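Local atomic coordinates of Tp0751 (Treponema pallidum, PDB entry 5JK2), a protein that probably acts as a lipocalin-like surface adhesin that attaches the syphilis spirochaete to extracellular matrix components and host cells. Residues Ile114-Glu119 with Ala132-Ala137; Ala45-Leu50 with Ala95-Lys100; Val102-Arg107 with Leu118-Glu123. The protein carries 1 engineered substitution. All coordinates share one frame; numbering follows the deposited sequence.

Contact 1. Residues Ile114-Glu119 with Ala132-Ala137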
loop_
_atom_site.group_PDB
_atom_site.type_symbol
_atom_site.label_atom_id
_atom_site.label_comp_id
_atom_site.label_asym_id
_atom_site.label_seq_id
_atom_site.Cartn_x
_atom_site.Cartn_y
_atom_site.Cartn_z
ATOM N N ILE A 114 -9.683 -15.493 -5.109
ATOM C CA ILE A 114 -8.927 -14.975 -3.982
ATOM C C ILE A 114 -8.588 -13.507 -4.199
ATOM O O ILE A 114 -7.950 -13.140 -5.186
ATOM C CB ILE A 114 -7.644 -15.791 -3.766
ATOM C CG1 ILE A 114 -7.997 -17.242 -3.413
ATOM C CG2 ILE A 114 -6.784 -15.164 -2.667
ATOM C CD1 ILE A 114 -6.889 -18.215 -3.649
ATOM N N ARG A 115 -9.014 -12.684 -3.251
ATOM C CA ARG A 115 -8.850 -11.245 -3.328
ATOM C C ARG A 115 -8.316 -10.749 -1.992
ATOM O O ARG A 115 -8.138 -11.538 -1.069
ATOM C CB ARG A 115 -10.184 -10.588 -3.685
ATOM C CG ARG A 115 -10.809 -11.173 -4.944
ATOM C CD ARG A 115 -11.656 -10.166 -5.701
ATOM N NE ARG A 115 -12.796 -9.702 -4.919
ATOM C CZ ARG A 115 -13.727 -8.871 -5.377
ATOM N NH1 ARG A 115 -14.730 -8.503 -4.592
ATOM N NH2 ARG A 115 -13.657 -8.405 -6.617
ATOM N N ARG A 116 -8.052 -9.451 -1.887
ATOM C CA ARG A 116 -7.471 -8.900 -0.668
ATOM C C ARG A 116 -7.805 -7.420 -0.495
ATOM O O ARG A 116 -7.543 -6.608 -1.382
ATOM C CB ARG A 116 -5.955 -9.100 -0.680
ATOM C CG ARG A 116 -5.249 -8.663 0.593
ATOM C CD ARG A 116 -3.808 -9.133 0.612
ATOM N NE ARG A 116 -3.713 -10.574 0.823
ATOM C CZ ARG A 116 -2.611 -11.290 0.630
ATOM N NH1 ARG A 116 -1.496 -10.704 0.215
ATOM N NH2 ARG A 116 -2.624 -12.596 0.850
ATOM N N ARG A 117 -8.387 -7.083 0.654
ATOM C CA ARG A 117 -8.708 -5.700 0.989
ATOM C C ARG A 117 -7.594 -5.069 1.805
ATOM O O ARG A 117 -7.045 -5.697 2.709
ATOM C CB ARG A 117 -10.021 -5.624 1.765
ATOM C CG ARG A 117 -11.216 -6.059 0.951
ATOM C CD ARG A 117 -12.530 -5.755 1.651
ATOM N NE ARG A 117 -13.644 -5.728 0.706
ATOM C CZ ARG A 117 -14.197 -6.809 0.163
ATOM N NH1 ARG A 117 -15.205 -6.680 -0.689
ATOM N NH2 ARG A 117 -13.744 -8.020 0.464
ATOM N N LEU A 118 -7.279 -3.818 1.487
ATOM C CA LEU A 118 -6.185 -3.109 2.132
ATOM C C LEU A 118 -6.666 -1.785 2.708
ATOM O O LEU A 118 -7.546 -1.135 2.145
ATOM C CB LEU A 118 -5.046 -2.868 1.135
ATOM C CG LEU A 118 -3.663 -3.399 1.524
ATOM C CD1 LEU A 118 -3.682 -4.915 1.624
ATOM C CD2 LEU A 118 -2.610 -2.940 0.528
ATOM N N GLU A 119 -6.081 -1.399 3.835
ATOM C CA GLU A 119 -6.402 -0.134 4.482
ATOM C C GLU A 119 -5.124 0.633 4.790
ATOM O O GLU A 119 -4.647 0.643 5.925
ATOM C CB GLU A 119 -7.201 -0.372 5.761
ATOM C CG GLU A 119 -8.543 -1.055 5.538
ATOM C CD GLU A 119 -9.539 -0.175 4.802
ATOM O OE1 GLU A 119 -9.309 1.049 4.712
ATOM O OE2 GLU A 119 -10.555 -0.712 4.312
ATOM N N ALA A 132 -4.660 -5.544 6.394
ATOM C CA ALA A 132 -5.025 -6.402 5.275
ATOM C C ALA A 132 -6.080 -7.415 5.695
ATOM O O ALA A 132 -6.084 -7.886 6.831
ATOM C CB ALA A 132 -3.796 -7.109 4.730
ATOM N N VAL A 133 -6.978 -7.736 4.770
ATOM C CA VAL A 133 -8.052 -8.683 5.030
ATOM C C VAL A 133 -8.329 -9.515 3.789
ATOM O O VAL A 133 -8.687 -8.978 2.742
ATOM C CB VAL A 133 -9.348 -7.966 5.460
ATOM C CG1 VAL A 133 -10.504 -8.958 5.580
ATOM C CG2 VAL A 133 -9.129 -7.226 6.765
ATOM N N GLU A 134 -8.183 -10.829 3.912
ATOM C CA GLU A 134 -8.411 -11.710 2.777
ATOM C C GLU A 134 -9.899 -11.807 2.470
ATOM O O GLU A 134 -10.746 -11.450 3.286
ATOM C CB GLU A 134 -7.833 -13.105 3.036
ATOM C CG GLU A 134 -6.362 -13.270 2.670
ATOM C CD GLU A 134 -6.068 -12.929 1.223
ATOM O OE1 GLU A 134 -5.732 -11.761 0.944
ATOM O OE2 GLU A 134 -6.158 -13.832 0.364
ATOM N N ASP A 135 -10.194 -12.313 1.279
ATOM C CA ASP A 135 -11.555 -12.428 0.784
ATOM C C ASP A 135 -11.621 -13.554 -0.242
ATOM O O ASP A 135 -11.572 -13.309 -1.447
ATOM C CB ASP A 135 -12.014 -11.103 0.167
ATOM C CG ASP A 135 -13.366 -11.207 -0.517
ATOM O OD1 ASP A 135 -14.189 -12.043 -0.090
ATOM O OD2 ASP A 135 -13.602 -10.452 -1.485
ATOM N N VAL A 136 -11.700 -14.793 0.238
ATOM C CA VAL A 136 -11.769 -15.950 -0.653
ATOM C C VAL A 136 -13.226 -16.274 -0.984
ATOM O O VAL A 136 -14.124 -15.991 -0.190
ATOM C CB VAL A 136 -11.095 -17.191 -0.034
ATOM C CG1 VAL A 136 -11.988 -17.784 1.053
ATOM C CG2 VAL A 136 -10.776 -18.220 -1.114
ATOM N N ALA A 137 -13.446 -16.894 -2.139
ATOM C CA ALA A 137 -14.794 -17.109 -2.661
ATOM C C ALA A 137 -15.502 -15.754 -2.767
ATOM O O ALA A 137 -15.251 -15.006 -3.726
ATOM C CB ALA A 137 -15.589 -18.086 -1.786
#
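D135 gathers two arginines of the facing strand on a single carboxylate oxygen. Its OD2 makes a salt bridge with R117 NH2 at 3.1 Å and a long one with R115 NE at 3.6 Å. R115 lies alongside D135, pointing the same way, and offers the edge of its guanidinium; R117 comes across the aspartate on a chain extended from CG to NE, leaving guanidinium and carboxylate planes 47° apart. Two cations so near would be expected to favour the ionised aspartate.

The other charge pair, R116 with E134, sits on the opposite face of the sheet. E134 bends at chi2 (-57°), which folds CD back toward the facing strand; OE1 lies beside R116 NE. The modelled NE to OE1 separation of 2.3 Å is too short to trust in detail, though the pairing itself is a salt bridge. R116 is further held by E88, through NH1, and by a cation-pi contact with F81.

Between the faces run the backbone bonds. R117 and V133 form a hydrogen-bonded pair, R117 N to V133 O at 2.8 Å and V133 N to R117 O at 2.9 Å. R115 and D135 repeat the pattern more loosely: R115 N reaches D135 O at 3.2 Å, and the return bond is weak.

Apolar contacts finish each end, I114 CG1 on V136 CG2 at 3.7 Å and L118 CD1 on A132 CB at 3.8 Å. The whole is an antiparallel beta hairpin of strands 115-122 and 127-135, two neighbouring staves of the lipocalin-type barrel.

Contact 2. Residues Ala45-Leu50 with Ala95-Lys100; sequences ALQHLL and AHTHRK
Q47 O receives L50 N at 2.7 Å, and this bond, with L49 N to L46 O at 3.1 Å, coils residues 46-50 into a short helix-like turn that presents the side chains of L46 and Q47 to strand 86-98. No hydrogen bond crosses between 45-50 and 95-100; the contact is made by van der Waals packing.

Q47 makes the nearer contacts. Its CG stands anti to the carbonyl carbon (chi1 -51°), and from there the chain runs on extended, carrying the amide out to A95. NE2 rests 3.5 Å from A95 CB, so the polar end of the glutamine meets a methyl group. Nearer the backbone, Q47 CG lies 3.9 Å from T97 CG2, the two side chains passing at a slant. T97 OG1 sits between the backbone N and the carbonyl carbon (chi1 67°), which leaves CG2 beside the backbone N, on the side of Q47.

L46 makes longer contacts beside it. Its CB is 4.3 Å from T97 CG2, while CD2 comes as near as 4.3 Å to R99 O, where the chain leaves the strand.

This is a surface contact at one end of the barrel. Behind it, L46 is buried against A38 of helix 26-39, V102 of strand 101-108 and F122 of strand 115-122, so the turn lies between helix 26-39 and the barrel strands, with L46 touching both.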
loop_
_atom_site.group_PDB
_atom_site.type_symbol
_atom_site.label_atom_id
_atom_site.label_comp_id
_atom_site.label_asym_id
_atom_site.label_seq_id
_atom_site.Cartn_x
_atom_site.Cartn_y
_atom_site.Cartn_z
ATOM N N ALA A 45 -4.797 12.680 -6.341
ATOM C CA ALA A 45 -3.932 11.538 -6.052
ATOM C C ALA A 45 -3.095 11.681 -4.780
ATOM O O ALA A 45 -2.177 12.501 -4.709
ATOM C CB ALA A 45 -3.012 11.284 -7.233
ATOM N N LEU A 46 -3.436 10.871 -3.781
ATOM C CA LEU A 46 -2.560 10.594 -2.647
ATOM C C LEU A 46 -1.836 9.277 -2.922
ATOM O O LEU A 46 -0.788 8.986 -2.343
ATOM C CB LEU A 46 -3.361 10.521 -1.341
ATOM C CG LEU A 46 -2.788 9.699 -0.179
ATOM C CD1 LEU A 46 -1.510 10.314 0.365
ATOM C CD2 LEU A 46 -3.828 9.551 0.923
ATOM N N GLN A 47 -2.411 8.488 -3.825
ATOM C CA GLN A 47 -1.863 7.194 -4.201
ATOM C C GLN A 47 -0.470 7.346 -4.787
ATOM O O GLN A 47 0.361 6.444 -4.689
ATOM C CB GLN A 47 -2.776 6.504 -5.219
ATOM C CG GLN A 47 -4.243 6.433 -4.810
ATOM C CD GLN A 47 -5.098 5.692 -5.823
ATOM O OE1 GLN A 47 -4.585 5.136 -6.793
ATOM N NE2 GLN A 47 -6.407 5.681 -5.600
ATOM N N HIS A 48 -0.222 8.499 -5.397
ATOM C CA HIS A 48 1.039 8.755 -6.074
ATOM C C HIS A 48 2.211 8.630 -5.103
ATOM O O HIS A 48 3.344 8.363 -5.509
ATOM C CB HIS A 48 1.015 10.140 -6.721
ATOM C CG HIS A 48 1.947 10.284 -7.884
ATOM N ND1 HIS A 48 1.896 11.352 -8.754
ATOM C CD2 HIS A 48 2.953 9.488 -8.325
ATOM C CE1 HIS A 48 2.830 11.211 -9.677
ATOM N NE2 HIS A 48 3.485 10.091 -9.441
ATOM N N LEU A 49 1.927 8.805 -3.816
ATOM C CA LEU A 49 2.942 8.649 -2.781
ATOM C C LEU A 49 3.218 7.180 -2.483
ATOM O O LEU A 49 4.272 6.842 -1.948
ATOM C CB LEU A 49 2.515 9.362 -1.495
ATOM C CG LEU A 49 2.609 10.890 -1.469
ATOM C CD1 LEU A 49 2.014 11.430 -0.181
ATOM C CD2 LEU A 49 4.053 11.353 -1.627
ATOM N N LEU A 50 2.274 6.307 -2.820
ATOM C CA LEU A 50 2.421 4.885 -2.524
ATOM C C LEU A 50 3.320 4.178 -3.526
ATOM O O LEU A 50 3.977 3.192 -3.187
ATOM C CB LEU A 50 1.055 4.198 -2.497
ATOM C CG LEU A 50 0.161 4.568 -1.315
ATOM C CD1 LEU A 50 -1.221 3.982 -1.495
ATOM C CD2 LEU A 50 0.777 4.090 -0.011
ATOM N N ALA A 95 -9.697 1.458 -6.051
ATOM C CA ALA A 95 -8.875 2.183 -5.088
ATOM C C ALA A 95 -9.471 3.560 -4.810
ATOM O O ALA A 95 -9.698 4.343 -5.734
ATOM C CB ALA A 95 -7.453 2.313 -5.600
ATOM N N HIS A 96 -9.713 3.848 -3.533
ATOM C CA HIS A 96 -10.358 5.093 -3.121
ATOM C C HIS A 96 -9.589 5.780 -2.003
ATOM O O HIS A 96 -9.127 5.134 -1.066
ATOM C CB HIS A 96 -11.796 4.828 -2.665
ATOM C CG HIS A 96 -12.772 4.707 -3.794
ATOM N ND1 HIS A 96 -13.043 3.510 -4.421
ATOM C CD2 HIS A 96 -13.534 5.639 -4.415
ATOM C CE1 HIS A 96 -13.933 3.707 -5.375
ATOM N NE2 HIS A 96 -14.249 4.990 -5.394
ATOM N N THR A 97 -9.461 7.098 -2.119
ATOM C CA THR A 97 -8.826 7.917 -1.096
ATOM C C THR A 97 -9.872 8.658 -0.272
ATOM O O THR A 97 -10.831 9.200 -0.817
ATOM C CB THR A 97 -7.870 8.953 -1.712
ATOM O OG1 THR A 97 -8.625 9.912 -2.463
ATOM C CG2 THR A 97 -6.862 8.283 -2.627
ATOM N N HIS A 98 -9.684 8.678 1.042
ATOM C CA HIS A 98 -10.494 9.518 1.914
ATOM C C HIS A 98 -9.634 10.059 3.047
ATOM O O HIS A 98 -9.131 9.297 3.872
ATOM C CB HIS A 98 -11.689 8.748 2.481
ATOM C CG HIS A 98 -12.684 9.621 3.181
ATOM N ND1 HIS A 98 -13.303 9.256 4.359
ATOM C CD2 HIS A 98 -13.165 10.848 2.870
ATOM C CE1 HIS A 98 -14.121 10.220 4.741
ATOM N NE2 HIS A 98 -14.056 11.198 3.855
ATOM N N ARG A 99 -9.472 11.378 3.074
ATOM C CA ARG A 99 -8.654 12.048 4.079
ATOM C C ARG A 99 -7.207 11.551 4.029
ATOM O O ARG A 99 -6.413 12.044 3.229
ATOM C CB ARG A 99 -9.254 11.849 5.474
ATOM C CG ARG A 99 -10.712 12.255 5.568
ATOM C CD ARG A 99 -11.175 12.328 7.011
ATOM N NE ARG A 99 -10.672 13.524 7.685
ATOM C CZ ARG A 99 -11.258 14.718 7.634
ATOM N NH1 ARG A 99 -12.373 14.892 6.936
ATOM N NH2 ARG A 99 -10.724 15.744 8.283
ATOM N N LYS A 100 -6.872 10.574 4.871
ATOM C CA LYS A 100 -5.507 10.056 4.955
ATOM C C LYS A 100 -5.470 8.541 4.788
ATOM O O LYS A 100 -4.555 7.874 5.280
ATOM C CB LYS A 100 -4.873 10.444 6.292
ATOM C CG LYS A 100 -4.763 11.944 6.501
ATOM C CD LYS A 100 -4.123 12.282 7.839
ATOM C CE LYS A 100 -3.604 13.713 7.852
ATOM N NZ LYS A 100 -3.279 14.193 9.225
#

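Contact 3. Residues Val102-Arg107 with Leu118-Glu123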
loop_
_atom_site.group_PDB
_atom_site.type_symbol
_atom_site.label_atom_id
_atom_site.label_comp_id
_atom_site.label_asym_id
_atom_site.label_seq_id
_atom_site.Cartn_x
_atom_site.Cartn_y
_atom_site.Cartn_z
ATOM N N VAL A 102 -6.029 5.366 1.897
ATOM C CA VAL A 102 -6.303 4.724 0.617
ATOM C C VAL A 102 -6.834 3.322 0.887
ATOM O O VAL A 102 -6.196 2.537 1.588
ATOM C CB VAL A 102 -5.053 4.636 -0.271
ATOM C CG1 VAL A 102 -5.425 4.154 -1.667
ATOM C CG2 VAL A 102 -4.361 5.986 -0.349
ATOM N N SER A 103 -8.001 3.014 0.331
ATOM C CA SER A 103 -8.629 1.713 0.526
ATOM C C SER A 103 -8.663 0.929 -0.778
ATOM O O SER A 103 -9.346 1.313 -1.729
ATOM C CB SER A 103 -10.043 1.881 1.081
ATOM O OG SER A 103 -10.007 2.277 2.442
ATOM N N PHE A 104 -7.927 -0.176 -0.808
ATOM C CA PHE A 104 -7.784 -0.981 -2.013
ATOM C C PHE A 104 -8.689 -2.204 -2.027
ATOM O O PHE A 104 -8.968 -2.796 -0.985
ATOM C CB PHE A 104 -6.341 -1.451 -2.164
ATOM C CG PHE A 104 -5.377 -0.359 -2.492
ATOM C CD1 PHE A 104 -5.122 -0.019 -3.809
ATOM C CD2 PHE A 104 -4.713 0.321 -1.487
ATOM C CE1 PHE A 104 -4.228 0.982 -4.119
ATOM C CE2 PHE A 104 -3.817 1.324 -1.790
ATOM C CZ PHE A 104 -3.574 1.655 -3.108
ATOM N N LEU A 105 -9.139 -2.573 -3.224
ATOM C CA LEU A 105 -9.746 -3.877 -3.462
ATOM C C LEU A 105 -8.924 -4.550 -4.547
ATOM O O LEU A 105 -9.014 -4.187 -5.720
ATOM C CB LEU A 105 -11.219 -3.761 -3.877
ATOM C CG LEU A 105 -12.061 -5.045 -3.976
ATOM C CD1 LEU A 105 -11.774 -5.827 -5.254
ATOM C CD2 LEU A 105 -11.870 -5.944 -2.756
ATOM N N THR A 106 -8.114 -5.524 -4.144
ATOM C CA THR A 106 -7.174 -6.166 -5.049
ATOM C C THR A 106 -7.563 -7.620 -5.291
ATOM O O THR A 106 -8.348 -8.183 -4.536
ATOM C CB THR A 106 -5.746 -6.109 -4.493
ATOM O OG1 THR A 106 -5.591 -7.090 -3.462
ATOM C CG2 THR A 106 -5.444 -4.733 -3.923
ATOM N N ARG A 107 -7.005 -8.221 -6.337
ATOM C CA ARG A 107 -7.380 -9.569 -6.742
ATOM C C ARG A 107 -6.181 -10.362 -7.241
ATOM O O ARG A 107 -5.428 -9.896 -8.098
ATOM C CB ARG A 107 -8.455 -9.498 -7.824
ATOM C CG ARG A 107 -8.697 -10.795 -8.584
ATOM C CD ARG A 107 -9.833 -10.632 -9.584
ATOM N NE ARG A 107 -9.773 -9.347 -10.280
ATOM C CZ ARG A 107 -9.004 -9.094 -11.338
ATOM N NH1 ARG A 107 -9.024 -7.892 -11.896
ATOM N NH2 ARG A 107 -8.214 -10.035 -11.839
ATOM N N LEU A 118 -7.279 -3.818 1.487
ATOM C CA LEU A 118 -6.185 -3.109 2.132
ATOM C C LEU A 118 -6.666 -1.785 2.708
ATOM O O LEU A 118 -7.546 -1.135 2.145
ATOM C CB LEU A 118 -5.046 -2.868 1.135
ATOM C CG LEU A 118 -3.663 -3.399 1.524
ATOM C CD1 LEU A 118 -3.682 -4.915 1.624
ATOM C CD2 LEU A 118 -2.610 -2.940 0.528
ATOM N N GLU A 119 -6.081 -1.399 3.835
ATOM C CA GLU A 119 -6.402 -0.134 4.482
ATOM C C GLU A 119 -5.124 0.633 4.790
ATOM O O GLU A 119 -4.647 0.643 5.925
ATOM C CB GLU A 119 -7.201 -0.372 5.761
ATOM C CG GLU A 119 -8.543 -1.055 5.538
ATOM C CD GLU A 119 -9.539 -0.175 4.802
ATOM O OE1 GLU A 119 -9.309 1.049 4.712
ATOM O OE2 GLU A 119 -10.555 -0.712 4.312
ATOM N N VAL A 120 -4.577 1.274 3.764
ATOM C CA VAL A 120 -3.326 2.012 3.888
ATOM C C VAL A 120 -3.548 3.397 4.484
ATOM O O VAL A 120 -4.071 4.292 3.817
ATOM C CB VAL A 120 -2.632 2.171 2.527
ATOM C CG1 VAL A 120 -1.281 2.842 2.701
ATOM C CG2 VAL A 120 -2.485 0.818 1.848
ATOM N N THR A 121 -3.124 3.570 5.732
ATOM C CA THR A 121 -3.271 4.839 6.436
ATOM C C THR A 121 -1.926 5.541 6.541
ATOM O O THR A 121 -1.014 5.063 7.214
ATOM C CB THR A 121 -3.854 4.640 7.847
ATOM O OG1 THR A 121 -5.080 3.904 7.762
ATOM C CG2 THR A 121 -4.117 5.982 8.519
ATOM N N PHE A 122 -1.811 6.677 5.862
ATOM C CA PHE A 122 -0.590 7.469 5.882
ATOM C C PHE A 122 -0.378 8.169 7.216
ATOM O O PHE A 122 -1.319 8.687 7.815
ATOM C CB PHE A 122 -0.617 8.517 4.773
ATOM C CG PHE A 122 -0.169 8.006 3.437
ATOM C CD1 PHE A 122 -1.064 7.407 2.572
ATOM C CD2 PHE A 122 1.147 8.150 3.040
ATOM C CE1 PHE A 122 -0.648 6.951 1.338
ATOM C CE2 PHE A 122 1.566 7.696 1.813
ATOM C CZ PHE A 122 0.668 7.097 0.960
ATOM N N GLU A 123 0.873 8.182 7.664
ATOM C CA GLU A 123 1.273 8.936 8.844
ATOM C C GLU A 123 2.190 10.062 8.390
ATOM O O GLU A 123 2.187 11.156 8.950
ATOM C CB GLU A 123 1.978 8.037 9.864
ATOM C CG GLU A 123 1.343 6.658 10.029
ATOM C CD GLU A 123 2.045 5.813 11.075
ATOM O OE1 GLU A 123 1.766 4.597 11.147
ATOM O OE2 GLU A 123 2.876 6.365 11.826
#
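F104 and L118 face each other across an antiparallel beta hairpin, strands 101-108 and 115-122 of the closed lipocalin-type barrel, with CB atoms 3.8 Å apart. Four backbone bonds hold the strands in register. V102 N meets V120 O at 2.9 Å and V120 N meets V102 O at 3.0 Å; at the next hydrogen-bonded pair, two residues on, F104 N reaches L118 O at 3.1 Å and L118 N reaches F104 O at 3.2 Å.

On the face carrying V102, F104, L118 and V120, the side chains are buried. F104 CG is anti to the carbonyl carbon (chi1 -69°), and the ring leans diagonally over to the other strand, where V120 CG2 touches its edge 3.9 Å from CE2. V102 and F122 lie side by side, and V102 CG2 likewise meets a ring edge, 4.2 Å from F122 CE1.

On the other face S103 and E119 make a polar pair. E119 folds at chi2 (-68°), turning its carboxylate toward S103, whose OG donates to E119 OE1 at 2.7 Å, on the syn side and 32° out of the carboxylate plane.

Further out, L50 packs on F104, V120 and F122, while I128 of strand 127-135 touches V120 and F122 from the neighbouring strand. These aromatic and branched side chains are therefore confined by the loop after the N-terminal helix as well as by the sheet. Toward the far end of 102-107, R107 NH1 makes a salt bridge with D93 OD1 of strand 86-98.

Overall arrangement
All three contacts belong to one eight-stranded antiparallel barrel, joined in simple up-and-down order. Along the chain, contact 2 closes before the other two open. Contacts 1 and 3 share L118 and E119 on strand 115-122, which pairs with 101-108 on one side and 127-135 on the other; their centres are 11 Å apart, and R116 O meets T106 OG1 between them. Contact 2 lies 8 Å from contact 3, centre to centre, and joins it through H96 O to S103 N. Contacts 1 and 2 do not touch, their centres 19 Å apart. Strands 86-98, 101-108, 115-122 and 127-135 thus form a continuous run of the barrel wall, with the turn after helix 26-39 packed against it.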